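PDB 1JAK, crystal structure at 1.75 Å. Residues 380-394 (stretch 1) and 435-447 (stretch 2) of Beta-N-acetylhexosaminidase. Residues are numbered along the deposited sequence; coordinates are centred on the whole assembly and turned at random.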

# COMPACT_ATOMS: atom_id res chain seq x y z
N VAL A 380 2.70 -0.88 23.44
CA VAL A 380 2.09 -0.25 22.28
C VAL A 380 0.71 0.31 22.62
O VAL A 380 0.37 1.42 22.20
CB VAL A 380 1.98 -1.25 21.11
CG1 VAL A 380 1.33 -0.58 19.90
CG2 VAL A 380 3.37 -1.76 20.74
N ALA A 381 -0.07 -0.44 23.39
CA ALA A 381 -1.40 0.01 23.80
C ALA A 381 -1.27 1.27 24.64
O ALA A 381 -2.12 2.17 24.57
CB ALA A 381 -2.11 -1.08 24.59
N GLU A 382 -0.21 1.35 25.43
CA GLU A 382 0.02 2.51 26.28
C GLU A 382 0.33 3.73 25.42
O GLU A 382 -0.13 4.83 25.70
CB GLU A 382 1.17 2.25 27.26
CG GLU A 382 1.12 3.12 28.50
CD GLU A 382 -0.15 2.88 29.30
OE1 GLU A 382 -0.33 1.74 29.78
OE2 GLU A 382 -0.97 3.82 29.43
N ALA A 383 1.12 3.53 24.37
CA ALA A 383 1.46 4.63 23.47
C ALA A 383 0.17 5.13 22.84
O ALA A 383 -0.02 6.34 22.67
CB ALA A 383 2.43 4.16 22.39
N ALA A 384 -0.73 4.21 22.51
CA ALA A 384 -2.01 4.57 21.91
C ALA A 384 -2.80 5.43 22.90
O ALA A 384 -3.40 6.44 22.52
CB ALA A 384 -2.80 3.32 21.55
N ARG A 385 -2.79 5.03 24.17
CA ARG A 385 -3.50 5.79 25.19
C ARG A 385 -2.90 7.19 25.31
O ARG A 385 -3.61 8.15 25.61
CB ARG A 385 -3.44 5.09 26.55
CG ARG A 385 -4.53 4.05 26.77
CD ARG A 385 -4.51 3.53 28.21
NE ARG A 385 -3.39 2.62 28.45
CZ ARG A 385 -3.38 1.34 28.09
NH1 ARG A 385 -4.42 0.81 27.47
NH2 ARG A 385 -2.31 0.58 28.34
N ASN A 386 -1.60 7.30 25.07
CA ASN A 386 -0.92 8.59 25.17
C ASN A 386 -1.06 9.47 23.94
O ASN A 386 -0.44 10.54 23.86
CB ASN A 386 0.57 8.38 25.49
CG ASN A 386 0.80 7.87 26.90
OD1 ASN A 386 0.02 8.15 27.81
ND2 ASN A 386 1.88 7.12 27.09
N GLY A 387 -1.86 9.04 22.97
CA GLY A 387 -2.08 9.84 21.78
C GLY A 387 -1.34 9.41 20.52
O GLY A 387 -1.50 10.03 19.47
N THR A 388 -0.51 8.38 20.62
CA THR A 388 0.22 7.91 19.45
C THR A 388 -0.72 7.14 18.54
O THR A 388 -1.46 6.27 18.99
CB THR A 388 1.39 6.98 19.86
OG1 THR A 388 2.29 7.69 20.71
CG2 THR A 388 2.15 6.50 18.62
N GLY A 389 -0.71 7.47 17.25
CA GLY A 389 -1.58 6.78 16.31
C GLY A 389 -1.05 5.39 16.02
O GLY A 389 0.16 5.18 15.99
N LEU A 390 -1.95 4.44 15.81
CA LEU A 390 -1.56 3.06 15.55
C LEU A 390 -1.87 2.59 14.13
O LEU A 390 -3.00 2.73 13.66
CB LEU A 390 -2.25 2.12 16.53
CG LEU A 390 -1.50 1.66 17.78
CD1 LEU A 390 -0.83 2.83 18.47
CD2 LEU A 390 -2.49 0.96 18.70
N ILE A 391 -0.86 2.02 13.47
CA ILE A 391 -1.02 1.46 12.13
C ILE A 391 -0.84 -0.03 12.37
O ILE A 391 0.22 -0.46 12.83
CB ILE A 391 0.08 1.95 11.18
CG1 ILE A 391 -0.05 3.46 10.95
CG2 ILE A 391 -0.01 1.20 9.86
CD1 ILE A 391 1.20 4.10 10.38
N LEU A 392 -1.86 -0.82 12.06
CA LEU A 392 -1.77 -2.26 12.30
C LEU A 392 -1.37 -3.09 11.09
O LEU A 392 -2.04 -3.06 10.06
CB LEU A 392 -3.11 -2.78 12.84
CG LEU A 392 -3.60 -2.13 14.14
CD1 LEU A 392 -4.92 -2.76 14.55
CD2 LEU A 392 -2.56 -2.31 15.24
N SER A 393 -0.27 -3.83 11.22
CA SER A 393 0.23 -4.71 10.17
C SER A 393 0.91 -5.91 10.84
O SER A 393 2.12 -6.09 10.73
CB SER A 393 1.22 -3.98 9.25
OG SER A 393 2.39 -3.59 9.95
N PRO A 394 0.13 -6.74 11.56
CA PRO A 394 0.64 -7.92 12.26
C PRO A 394 1.42 -8.84 11.32
O PRO A 394 0.94 -9.16 10.23
CB PRO A 394 -0.62 -8.59 12.80
CG PRO A 394 -1.60 -7.43 12.92
CD PRO A 394 -1.34 -6.67 11.65
N ALA A 435 -6.00 -1.43 23.75
CA ALA A 435 -5.78 -0.26 22.91
C ALA A 435 -7.10 0.42 22.55
O ALA A 435 -8.04 -0.23 22.10
CB ALA A 435 -5.03 -0.67 21.63
N PRO A 436 -7.18 1.74 22.76
CA PRO A 436 -8.40 2.50 22.45
C PRO A 436 -8.66 2.42 20.95
O PRO A 436 -7.77 2.70 20.15
CB PRO A 436 -8.04 3.92 22.89
CG PRO A 436 -7.01 3.71 23.96
CD PRO A 436 -6.17 2.61 23.38
N ALA A 437 -9.88 2.05 20.58
CA ALA A 437 -10.24 1.93 19.17
C ALA A 437 -9.98 3.21 18.38
O ALA A 437 -9.60 3.16 17.21
CB ALA A 437 -11.71 1.53 19.04
N ASP A 438 -10.17 4.35 19.03
CA ASP A 438 -9.97 5.64 18.38
C ASP A 438 -8.51 5.95 18.05
O ASP A 438 -8.22 6.90 17.33
CB ASP A 438 -10.54 6.76 19.27
CG ASP A 438 -10.11 6.62 20.71
OD1 ASP A 438 -10.53 5.65 21.37
OD2 ASP A 438 -9.35 7.49 21.19
N ALA A 439 -7.59 5.14 18.58
CA ALA A 439 -6.17 5.35 18.32
C ALA A 439 -5.72 4.61 17.06
O ALA A 439 -4.64 4.87 16.54
CB ALA A 439 -5.34 4.88 19.51
N VAL A 440 -6.54 3.68 16.59
CA VAL A 440 -6.22 2.91 15.39
C VAL A 440 -6.45 3.77 14.15
O VAL A 440 -7.59 4.14 13.84
CB VAL A 440 -7.08 1.64 15.29
CG1 VAL A 440 -6.73 0.86 14.04
CG2 VAL A 440 -6.86 0.77 16.53
N ARG A 441 -5.36 4.10 13.46
CA ARG A 441 -5.44 4.93 12.26
C ARG A 441 -5.78 4.11 11.03
O ARG A 441 -6.35 4.62 10.06
CB ARG A 441 -4.10 5.65 12.03
CG ARG A 441 -3.65 6.55 13.16
CD ARG A 441 -4.67 7.64 13.45
NE ARG A 441 -4.17 8.58 14.45
CZ ARG A 441 -3.21 9.47 14.23
NH1 ARG A 441 -2.65 9.56 13.03
NH2 ARG A 441 -2.81 10.28 15.20
N GLY A 442 -5.42 2.83 11.06
CA GLY A 442 -5.70 1.98 9.93
C GLY A 442 -4.82 0.75 9.88
O GLY A 442 -4.30 0.30 10.90
N VAL A 443 -4.63 0.23 8.67
CA VAL A 443 -3.85 -0.98 8.47
C VAL A 443 -2.87 -0.85 7.32
O VAL A 443 -2.95 0.07 6.51
CB VAL A 443 -4.78 -2.17 8.17
CG1 VAL A 443 -5.80 -2.33 9.29
CG2 VAL A 443 -5.51 -1.94 6.84
N GLU A 444 -1.94 -1.80 7.24
CA GLU A 444 -0.96 -1.82 6.16
C GLU A 444 -0.59 -3.25 5.84
O GLU A 444 -0.56 -4.11 6.72
CB GLU A 444 0.30 -1.04 6.55
CG GLU A 444 1.35 -1.03 5.43
CD GLU A 444 2.47 -0.03 5.66
OE1 GLU A 444 2.18 1.17 5.81
OE2 GLU A 444 3.65 -0.45 5.70
N ALA A 445 -0.31 -3.50 4.56
CA ALA A 445 0.10 -4.83 4.10
C ALA A 445 1.51 -4.70 3.52
O ALA A 445 1.68 -4.29 2.38
CB ALA A 445 -0.86 -5.33 3.03
N PRO A 446 2.54 -5.04 4.32
CA PRO A 446 3.92 -4.94 3.83
C PRO A 446 4.35 -6.14 3.01
O PRO A 446 4.02 -7.28 3.34
CB PRO A 446 4.74 -4.83 5.12
CG PRO A 446 3.74 -4.41 6.18
CD PRO A 446 2.52 -5.19 5.78
N LEU A 447 5.10 -5.88 1.94
CA LEU A 447 5.62 -6.96 1.10
C LEU A 447 7.14 -6.86 1.13
O LEU A 447 7.74 -6.02 0.45
CB LEU A 447 5.11 -6.84 -0.34
CG LEU A 447 5.61 -7.92 -1.32
CD1 LEU A 447 5.34 -9.32 -0.75
CD2 LEU A 447 4.91 -7.75 -2.67

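Leu-390 and Leu-392, which bury the most surface in this contact, lie on a short strand that runs parallel to strand 440-447, and both are held by their backbones as well as their side chains. Leu-390 N donates to Ala-439 O (2.8 Å), and Leu-390 O accepts from Arg-441 N (2.7 Å). Two residues on, Leu-392 N donates to Gly-442 O (2.9 Å) in a nearly linear bond, while Leu-392 O accepts from Glu-444 N (3.1 Å) and also receives a CA-H...O contact from Val-443 CA (3.2 Å). Between these pairs the register slips by one residue: Leu-390 is bridged to Val-440 but Ile-391 to Gly-442, so Arg-441 is accommodated in a beta bulge.

The two leucines share a sheet face with Val-440 and Val-443. There Leu-392 CD1 packs on Val-440 CG1 (4.1 Å), and Leu-390 CD2 reaches Ala-435 CB (4.2 Å), linking the sheet to the helix contact, where Ala-384 CB meets Ala-439 CB at 3.6 Å.

Arg-441, next in covered area, turns its side chain back along stretch 1 and lays one guanidinium face over Gly-389 CA, which is 3.7 Å from Arg-441 NE. A CB on Gly-389 would fall 2.5 Å from Arg-441 CZ, so the glycine makes room for this packing.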